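Local structure of cerato-platanin-like protein (Moniliophthora perniciosa, 3SUM) at residues S19-S24 with V77-E82; K65-G70 with L114-Q119; H72-V77 with G122-Q127. The protein is of unknown function but belongs to the cerato-platanins, small disulfide-bonded fungal proteins with a double-psi beta-barrel fold. All coordinates share one frame; numbering follows the deposited sequence.

Interaction 1 of 3, residues S19-S24 with V77-E82; sequences SEFKCS and VVDRVE
Asp79 OD1 accepts a nearly straight hydrogen bond from the backbone N of Lys22 at 2.8 Å (N-H...O 167°), the donor standing above the carboxylate plane. The same oxygen takes a second, weak bond from Arg80 N, so two backbone N-H groups converge on one carboxylate atom. CG lies anti to the backbone N of Asp79, which carries OD1 up to the turn that runs from Phe21 to Ser24. The Phe21 side chain crosses that of Asp79 at about a right angle, ring and carboxylate planes 75° apart, and the ring presents its edge to Asp79 CB; Phe21 CB rests 3.2 Å from Val78 O. Cys23, two residues on in the turn, brings CB also to 3.2 Å from Val78 O and SG over one face of the Arg80 guanidinium, 3.8 Å from NE. The extended Lys22 chain runs obliquely across Arg80, with Lys22 CD 3.8 Å from Arg80 CB, and meets Glu82 tip to tip in a salt bridge of 3.2 Å between NZ and OE2. One water ties together Lys22 NZ, Arg80 O and Glu82 OE2; another joins Lys22 O to Arg80 NE. Lys10 forms a salt bridge with Asp79 OD2, while the far end of Arg80 is held by the carbonyls of Ala53 and Thr58. The disulfide from Cys23 to Cys60 fastens the turn covalently. Cys23 is the N-cap residue of helix 24-28, whose Leu27 packs on both Phe21 and Val78, so the contact joins that helix start to the later part of strand 71-79, beside strand 50-52.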
# COMPACT_ATOMS: atom_id res chain seq x y z
N SER A 19 -3.98 -10.56 -11.46
CA SER A 19 -5.17 -10.25 -12.28
C SER A 19 -6.34 -9.84 -11.39
O SER A 19 -7.29 -9.18 -11.84
CB SER A 19 -5.55 -11.47 -13.09
OG SER A 19 -6.26 -12.39 -12.22
N GLU A 20 -6.29 -10.21 -10.11
CA GLU A 20 -7.36 -9.92 -9.21
C GLU A 20 -7.41 -8.47 -8.68
O GLU A 20 -8.32 -8.13 -7.94
CB GLU A 20 -7.29 -10.86 -8.02
CG GLU A 20 -7.42 -12.34 -8.41
CD GLU A 20 -8.89 -12.77 -8.52
OE1 GLU A 20 -9.82 -11.97 -8.20
OE2 GLU A 20 -9.12 -13.90 -8.95
N PHE A 21 -6.52 -7.62 -9.17
CA PHE A 21 -6.33 -6.27 -8.64
C PHE A 21 -6.47 -5.35 -9.80
O PHE A 21 -6.04 -5.66 -10.91
CB PHE A 21 -4.88 -6.17 -8.12
CG PHE A 21 -4.63 -7.11 -6.98
CD1 PHE A 21 -4.93 -6.74 -5.69
CD2 PHE A 21 -4.25 -8.43 -7.25
CE1 PHE A 21 -4.78 -7.63 -4.64
CE2 PHE A 21 -4.08 -9.34 -6.19
CZ PHE A 21 -4.36 -8.97 -4.90
N LYS A 22 -7.04 -4.19 -9.55
CA LYS A 22 -7.33 -3.30 -10.67
C LYS A 22 -6.11 -2.60 -11.15
O LYS A 22 -6.21 -1.83 -12.09
CB LYS A 22 -8.40 -2.32 -10.20
CG LYS A 22 -9.78 -3.07 -10.15
CD LYS A 22 -10.88 -2.22 -9.56
CE LYS A 22 -12.27 -2.88 -9.89
NZ LYS A 22 -13.30 -2.26 -9.02
N CYS A 23 -4.96 -2.84 -10.51
CA CYS A 23 -3.70 -2.30 -11.00
C CYS A 23 -2.85 -3.39 -11.68
O CYS A 23 -1.66 -3.30 -11.69
CB CYS A 23 -2.89 -1.65 -9.86
SG CYS A 23 -3.72 -0.19 -9.24
N SER A 24 -3.48 -4.45 -12.15
CA SER A 24 -2.75 -5.65 -12.63
C SER A 24 -1.66 -5.30 -13.66
O SER A 24 -0.57 -5.89 -13.66
CB SER A 24 -3.79 -6.69 -13.13
OG SER A 24 -4.56 -6.13 -14.18
N VAL A 77 0.28 1.39 -4.09
CA VAL A 77 -1.06 1.23 -4.51
C VAL A 77 -1.14 0.08 -5.52
O VAL A 77 -0.51 0.14 -6.57
CB VAL A 77 -1.55 2.59 -5.18
CG1 VAL A 77 -3.01 2.40 -5.82
CG2 VAL A 77 -1.61 3.74 -4.11
N VAL A 78 -1.97 -0.94 -5.24
CA VAL A 78 -2.01 -2.13 -6.05
C VAL A 78 -3.43 -2.45 -6.51
O VAL A 78 -3.65 -3.39 -7.27
CB VAL A 78 -1.47 -3.36 -5.29
CG1 VAL A 78 0.05 -3.14 -4.81
CG2 VAL A 78 -2.43 -3.79 -4.10
N ASP A 79 -4.40 -1.64 -6.07
CA ASP A 79 -5.79 -1.95 -6.45
C ASP A 79 -6.61 -0.68 -6.27
O ASP A 79 -6.06 0.36 -5.85
CB ASP A 79 -6.25 -3.07 -5.50
CG ASP A 79 -7.54 -3.77 -5.94
OD1 ASP A 79 -8.06 -3.51 -7.05
OD2 ASP A 79 -8.01 -4.55 -5.10
N ARG A 80 -7.91 -0.71 -6.52
CA ARG A 80 -8.69 0.51 -6.47
C ARG A 80 -9.80 0.29 -5.47
O ARG A 80 -10.27 -0.83 -5.33
CB ARG A 80 -9.37 0.84 -7.87
CG ARG A 80 -8.64 1.98 -8.69
CD ARG A 80 -7.12 1.60 -8.75
NE ARG A 80 -6.40 2.50 -9.65
CZ ARG A 80 -5.77 3.57 -9.24
NH1 ARG A 80 -5.79 3.87 -7.96
NH2 ARG A 80 -5.12 4.33 -10.10
N VAL A 81 -10.18 1.32 -4.74
CA VAL A 81 -11.49 1.35 -4.07
C VAL A 81 -12.10 2.59 -4.69
O VAL A 81 -11.38 3.46 -5.17
CB VAL A 81 -11.37 1.50 -2.57
CG1 VAL A 81 -10.94 0.18 -1.98
CG2 VAL A 81 -10.37 2.61 -2.19
N GLU A 82 -13.40 2.74 -4.73
CA GLU A 82 -13.84 4.00 -5.36
C GLU A 82 -14.48 4.98 -4.40
O GLU A 82 -15.49 5.62 -4.72
CB GLU A 82 -14.75 3.71 -6.54
CG GLU A 82 -14.13 2.86 -7.67
CD GLU A 82 -13.97 1.40 -7.25
OE1 GLU A 82 -14.77 0.94 -6.39
OE2 GLU A 82 -13.08 0.74 -7.80
O HOH W 1 -6.88 1.14 -12.23
O HOH W 2 -12.85 -1.69 -6.69

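Interaction 2 of 3, residues K65-G70 with L114-Q119; sequences KLRYKG and LFSAYQ
An antiparallel strand pair with a classic beta bulge brings 65-68 against 116-119, their axes 4.8 Å apart and 171° from parallel. Lys65 and Tyr118 form a hydrogen-bonded pair: Lys65 N reaches Tyr118 O at 2.8 Å, nearly along the C=O axis, and Tyr118 N returns a longer bond to Lys65 O. The ladder continues from Arg67 N to Ser116 O at 3.0 Å. Where Phe115 and Ser116 both face Arg67, Phe115 N closes on Arg67 O at 2.7 Å from above the carbonyl plane. Lys65, Arg67, Ser116 and Tyr118 share one face of the sheet. There the Lys65 chain, bent at its third torsion (99°), lies alongside Tyr118; Lys65 CE sits 3.6 Å from Tyr118 CZ, and Lys65 NZ makes a weak hydrogen bond to Tyr118 OH. Both polar ends turn to the C-terminal residue, Lys65 NZ by a salt bridge to Pro136 OXT and Tyr118 OH by a hydrogen bond to Pro136 O. An alanine in place of Lys65 would probably loosen the hold on this terminus, since the ion pair with Pro136 and the alkyl packing beside the tyrosine would both be lost. A water bridges Lys65 O and Ser116 OG, and Ser116 OG also lies at the edge of the Arg67 guanidinium. On the reverse face, Leu66 CD2 packs 3.6 Å from Ala117 CB and 4.0 Å from Leu114 CD1, and Phe87 and Leu97 pack against this apolar side. A bulged antiparallel pair with one apolar face and a polar one holding the C-terminus fits the wall of this family's double-psi beta barrel.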
# COMPACT_ATOMS: atom_id res chain seq x y z
N LYS A 65 3.40 7.63 1.48
CA LYS A 65 3.76 7.57 2.87
C LYS A 65 2.53 7.87 3.70
O LYS A 65 1.88 8.92 3.52
CB LYS A 65 4.82 8.65 3.16
CG LYS A 65 5.28 8.41 4.62
CD LYS A 65 6.40 9.39 4.99
CE LYS A 65 5.88 10.57 5.76
NZ LYS A 65 7.05 11.29 6.42
N LEU A 66 2.19 7.00 4.65
CA LEU A 66 0.99 7.21 5.44
C LEU A 66 1.47 7.48 6.87
O LEU A 66 2.47 6.87 7.31
CB LEU A 66 0.14 5.93 5.49
CG LEU A 66 -0.22 5.23 4.18
CD1 LEU A 66 -1.17 4.06 4.38
CD2 LEU A 66 -0.81 6.34 3.21
N ARG A 67 0.79 8.38 7.58
CA ARG A 67 1.11 8.56 9.01
C ARG A 67 -0.14 8.35 9.85
O ARG A 67 -1.25 8.80 9.48
CB ARG A 67 1.61 10.00 9.32
CG ARG A 67 2.98 10.37 8.73
CD ARG A 67 3.35 11.83 9.24
NE ARG A 67 4.76 12.21 9.04
CZ ARG A 67 5.78 11.84 9.84
NH1 ARG A 67 5.60 11.05 10.88
NH2 ARG A 67 7.02 12.29 9.59
N TYR A 68 0.03 7.64 10.95
CA TYR A 68 -0.98 7.57 11.99
C TYR A 68 -0.25 7.84 13.29
O TYR A 68 0.71 7.12 13.63
CB TYR A 68 -1.58 6.17 12.03
CG TYR A 68 -2.63 6.04 13.09
CD1 TYR A 68 -3.97 6.39 12.80
CD2 TYR A 68 -2.31 5.46 14.33
CE1 TYR A 68 -4.95 6.24 13.76
CE2 TYR A 68 -3.28 5.28 15.30
CZ TYR A 68 -4.61 5.63 15.01
OH TYR A 68 -5.59 5.48 15.99
N LYS A 69 -0.72 8.86 14.02
CA LYS A 69 -0.08 9.27 15.25
C LYS A 69 1.43 9.34 15.01
O LYS A 69 1.86 10.12 14.13
CB LYS A 69 -0.57 8.43 16.42
CG LYS A 69 -2.09 8.68 16.69
CD LYS A 69 -2.53 7.88 17.88
CE LYS A 69 -4.07 8.19 18.16
NZ LYS A 69 -4.63 7.56 19.44
N GLY A 70 2.23 8.60 15.76
CA GLY A 70 3.68 8.67 15.59
C GLY A 70 4.25 7.57 14.70
O GLY A 70 5.46 7.34 14.73
N LEU A 114 -6.14 8.72 9.06
CA LEU A 114 -4.71 8.98 8.97
C LEU A 114 -4.41 10.37 9.31
O LEU A 114 -5.21 11.23 9.04
CB LEU A 114 -4.19 8.68 7.59
CG LEU A 114 -4.34 7.22 7.22
CD1 LEU A 114 -3.75 7.07 5.76
CD2 LEU A 114 -3.58 6.29 8.21
N PHE A 115 -3.23 10.62 9.89
CA PHE A 115 -2.75 12.00 10.02
C PHE A 115 -2.50 12.62 8.66
O PHE A 115 -2.88 13.78 8.42
CB PHE A 115 -1.44 12.08 10.82
CG PHE A 115 -0.95 13.47 10.92
CD1 PHE A 115 0.02 13.92 10.05
CD2 PHE A 115 -1.57 14.36 11.78
CE1 PHE A 115 0.45 15.20 10.06
CE2 PHE A 115 -1.11 15.69 11.83
CZ PHE A 115 -0.14 16.11 10.95
N SER A 116 -1.89 11.85 7.73
CA SER A 116 -1.56 12.43 6.43
C SER A 116 -1.27 11.26 5.52
O SER A 116 -0.98 10.16 6.01
CB SER A 116 -0.31 13.29 6.51
OG SER A 116 0.79 12.48 6.98
N ALA A 117 -1.31 11.52 4.22
CA ALA A 117 -0.88 10.56 3.21
C ALA A 117 -0.44 11.41 2.06
O ALA A 117 -1.18 12.33 1.65
CB ALA A 117 -2.06 9.68 2.72
N TYR A 118 0.74 11.12 1.52
CA TYR A 118 1.17 11.79 0.30
C TYR A 118 2.10 10.89 -0.46
O TYR A 118 2.75 10.00 0.14
CB TYR A 118 1.86 13.13 0.62
CG TYR A 118 3.02 13.11 1.59
CD1 TYR A 118 2.83 13.38 2.94
CD2 TYR A 118 4.31 12.87 1.14
CE1 TYR A 118 3.92 13.39 3.84
CE2 TYR A 118 5.41 12.93 2.02
CZ TYR A 118 5.20 13.17 3.34
OH TYR A 118 6.29 13.22 4.15
N GLN A 119 2.17 11.11 -1.77
CA GLN A 119 2.95 10.25 -2.59
C GLN A 119 4.37 10.66 -2.43
O GLN A 119 4.69 11.84 -2.19
CB GLN A 119 2.56 10.42 -4.02
CG GLN A 119 3.28 9.52 -4.99
CD GLN A 119 2.74 9.73 -6.40
OE1 GLN A 119 1.86 10.54 -6.60
NE2 GLN A 119 3.21 8.99 -7.33
O HOH W 3 2.32 11.04 5.25

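Interaction 3 of 3, residues H72-V77 with G122-Q127; sequences HAFVTV and GSCCQQ
Aromatic and sulfur packing dominates the meeting of strand 72-77 with the 3-10 turn and following loop at 122-127. Cys124 CB stands over one face of the Phe74 ring, 3.9 Å from its centroid and 27° off the normal, a CH-pi contact displaced toward the rim so that CD1 is the nearest ring atom. Cys124 SG follows obliquely, 4.5 Å from the same centroid. CG of Phe74 is anti to the carbonyl carbon (chi1 -65°), and from this position the ring faces the turn; Lys65 and Pro136 also touch it. Beside the ring, the sulfur of Cys125 settles against the strand backbone, with SG 3.2 Å from Val75 O and 4.1 Å from Phe74 CB. Thr76 OG1 meets the CB of this cysteine at 3.3 Å.

No direct hydrogen bond crosses between the two segments; the polar link is a water. It accepts from Thr76 OG1, donates to Cys125 O at 2.7 Å, and accepts a longer bond from Gln127 NE2. Thr76 OG1 is also bonded to Asn46 ND2, and Gln127 NE2 to Gly61 O, so both groups that give a proton to the water have a protein partner as well. The methyl CG2 of Thr76 and Gln127 NE2 face each other tip to tip.

Within the turn, Gly122 O accepts from Cys125 N and Gln127 N, and Ser123 O from Gln126 N, which folds the segment so that both cysteine side chains point toward the strand. Covalent bonds complete the group: Cys124 pairs with Cys133, and Cys125 with Cys63 on the adjoining strand 63-68. The chemistry implies a junction whose two sulfurs are fixed by disulfides as well as by packing, and whose polar side chains meet one shared water in addition to protein partners at Asn46 and Gly61.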
# COMPACT_ATOMS: atom_id res chain seq x y z
N HIS A 72 4.50 5.60 10.75
CA HIS A 72 4.33 5.84 9.33
C HIS A 72 4.67 4.57 8.58
O HIS A 72 5.25 3.61 9.14
CB HIS A 72 5.20 7.02 8.86
CG HIS A 72 6.68 6.75 8.89
ND1 HIS A 72 7.44 6.91 10.05
CD2 HIS A 72 7.55 6.38 7.92
CE1 HIS A 72 8.71 6.64 9.78
NE2 HIS A 72 8.80 6.30 8.50
N ALA A 73 4.23 4.51 7.33
CA ALA A 73 4.55 3.39 6.50
C ALA A 73 4.58 3.84 5.07
O ALA A 73 3.92 4.82 4.70
CB ALA A 73 3.48 2.23 6.68
N PHE A 74 5.29 3.09 4.25
CA PHE A 74 5.30 3.34 2.85
C PHE A 74 4.55 2.23 2.13
O PHE A 74 4.82 1.05 2.31
CB PHE A 74 6.75 3.43 2.31
CG PHE A 74 7.49 4.59 2.85
CD1 PHE A 74 7.34 5.89 2.31
CD2 PHE A 74 8.43 4.39 3.90
CE1 PHE A 74 8.08 6.94 2.78
CE2 PHE A 74 9.17 5.48 4.38
CZ PHE A 74 8.97 6.76 3.81
N VAL A 75 3.56 2.63 1.33
CA VAL A 75 2.68 1.64 0.77
C VAL A 75 2.59 1.77 -0.75
O VAL A 75 2.72 2.84 -1.25
CB VAL A 75 1.26 1.72 1.39
CG1 VAL A 75 1.32 1.62 2.94
CG2 VAL A 75 0.55 3.06 1.08
N THR A 76 2.38 0.62 -1.46
CA THR A 76 2.24 0.66 -2.86
C THR A 76 0.77 0.55 -3.16
O THR A 76 0.08 -0.31 -2.62
CB THR A 76 2.99 -0.53 -3.46
OG1 THR A 76 4.34 -0.42 -3.02
CG2 THR A 76 3.02 -0.44 -5.02
N VAL A 77 0.28 1.39 -4.09
CA VAL A 77 -1.06 1.23 -4.51
C VAL A 77 -1.14 0.08 -5.52
O VAL A 77 -0.51 0.14 -6.57
CB VAL A 77 -1.55 2.59 -5.18
CG1 VAL A 77 -3.01 2.40 -5.82
CG2 VAL A 77 -1.61 3.74 -4.11
N GLY A 122 9.01 6.28 -5.75
CA GLY A 122 8.81 4.82 -5.71
C GLY A 122 9.95 4.06 -5.01
O GLY A 122 9.75 2.95 -4.54
N SER A 123 11.14 4.64 -4.92
CA SER A 123 12.23 3.90 -4.20
C SER A 123 11.85 3.64 -2.75
O SER A 123 12.22 2.63 -2.16
CB SER A 123 13.55 4.72 -4.28
OG SER A 123 13.25 5.97 -3.70
N CYS A 124 11.00 4.49 -2.17
CA CYS A 124 10.53 4.22 -0.83
C CYS A 124 9.71 2.94 -0.76
O CYS A 124 9.51 2.39 0.30
CB CYS A 124 9.67 5.42 -0.31
SG CYS A 124 10.61 6.92 -0.26
N CYS A 125 9.14 2.53 -1.90
CA CYS A 125 8.38 1.28 -1.96
C CYS A 125 9.20 0.18 -2.73
O CYS A 125 8.63 -0.71 -3.33
CB CYS A 125 7.04 1.51 -2.67
SG CYS A 125 5.88 2.43 -1.62
N GLN A 126 10.53 0.34 -2.70
CA GLN A 126 11.52 -0.63 -3.25
C GLN A 126 11.48 -0.66 -4.77
O GLN A 126 11.98 -1.61 -5.39
CB GLN A 126 11.27 -2.06 -2.71
CG GLN A 126 11.39 -1.98 -1.18
CD GLN A 126 11.04 -3.23 -0.47
OE1 GLN A 126 11.28 -4.33 -0.96
NE2 GLN A 126 10.51 -3.07 0.78
N GLN A 127 10.94 0.39 -5.38
CA GLN A 127 10.88 0.39 -6.82
C GLN A 127 12.20 0.94 -7.36
O GLN A 127 12.82 1.80 -6.75
CB GLN A 127 9.70 1.20 -7.30
CG GLN A 127 8.41 0.57 -6.79
CD GLN A 127 7.21 1.46 -7.14
OE1 GLN A 127 7.38 2.48 -7.82
NE2 GLN A 127 6.02 1.09 -6.69
O HOH W 4 6.33 -1.29 -4.67

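How the interactions relate
Strand 71-79 is the common thread: its later part serves interaction 1 and its earlier part interaction 3, the two sharing Val77 with their centres about 16 Å apart. Interaction 2 lies one strand over, on 63-68, and touches interaction 3 directly. Leu66 N lies 2.8 Å from Ala73 O, a probable hydrogen bond, and Lys65 CG packs 3.7 Å from Phe74 CE1. Interactions 1 and 2 sit on opposite sides of the chain's centre, about 21 Å apart between centres, and do not touch. Disulfides fasten two of the three contacts: Cys23 to Cys60 in interaction 1, and those of Cys124 and Cys125 in interaction 3.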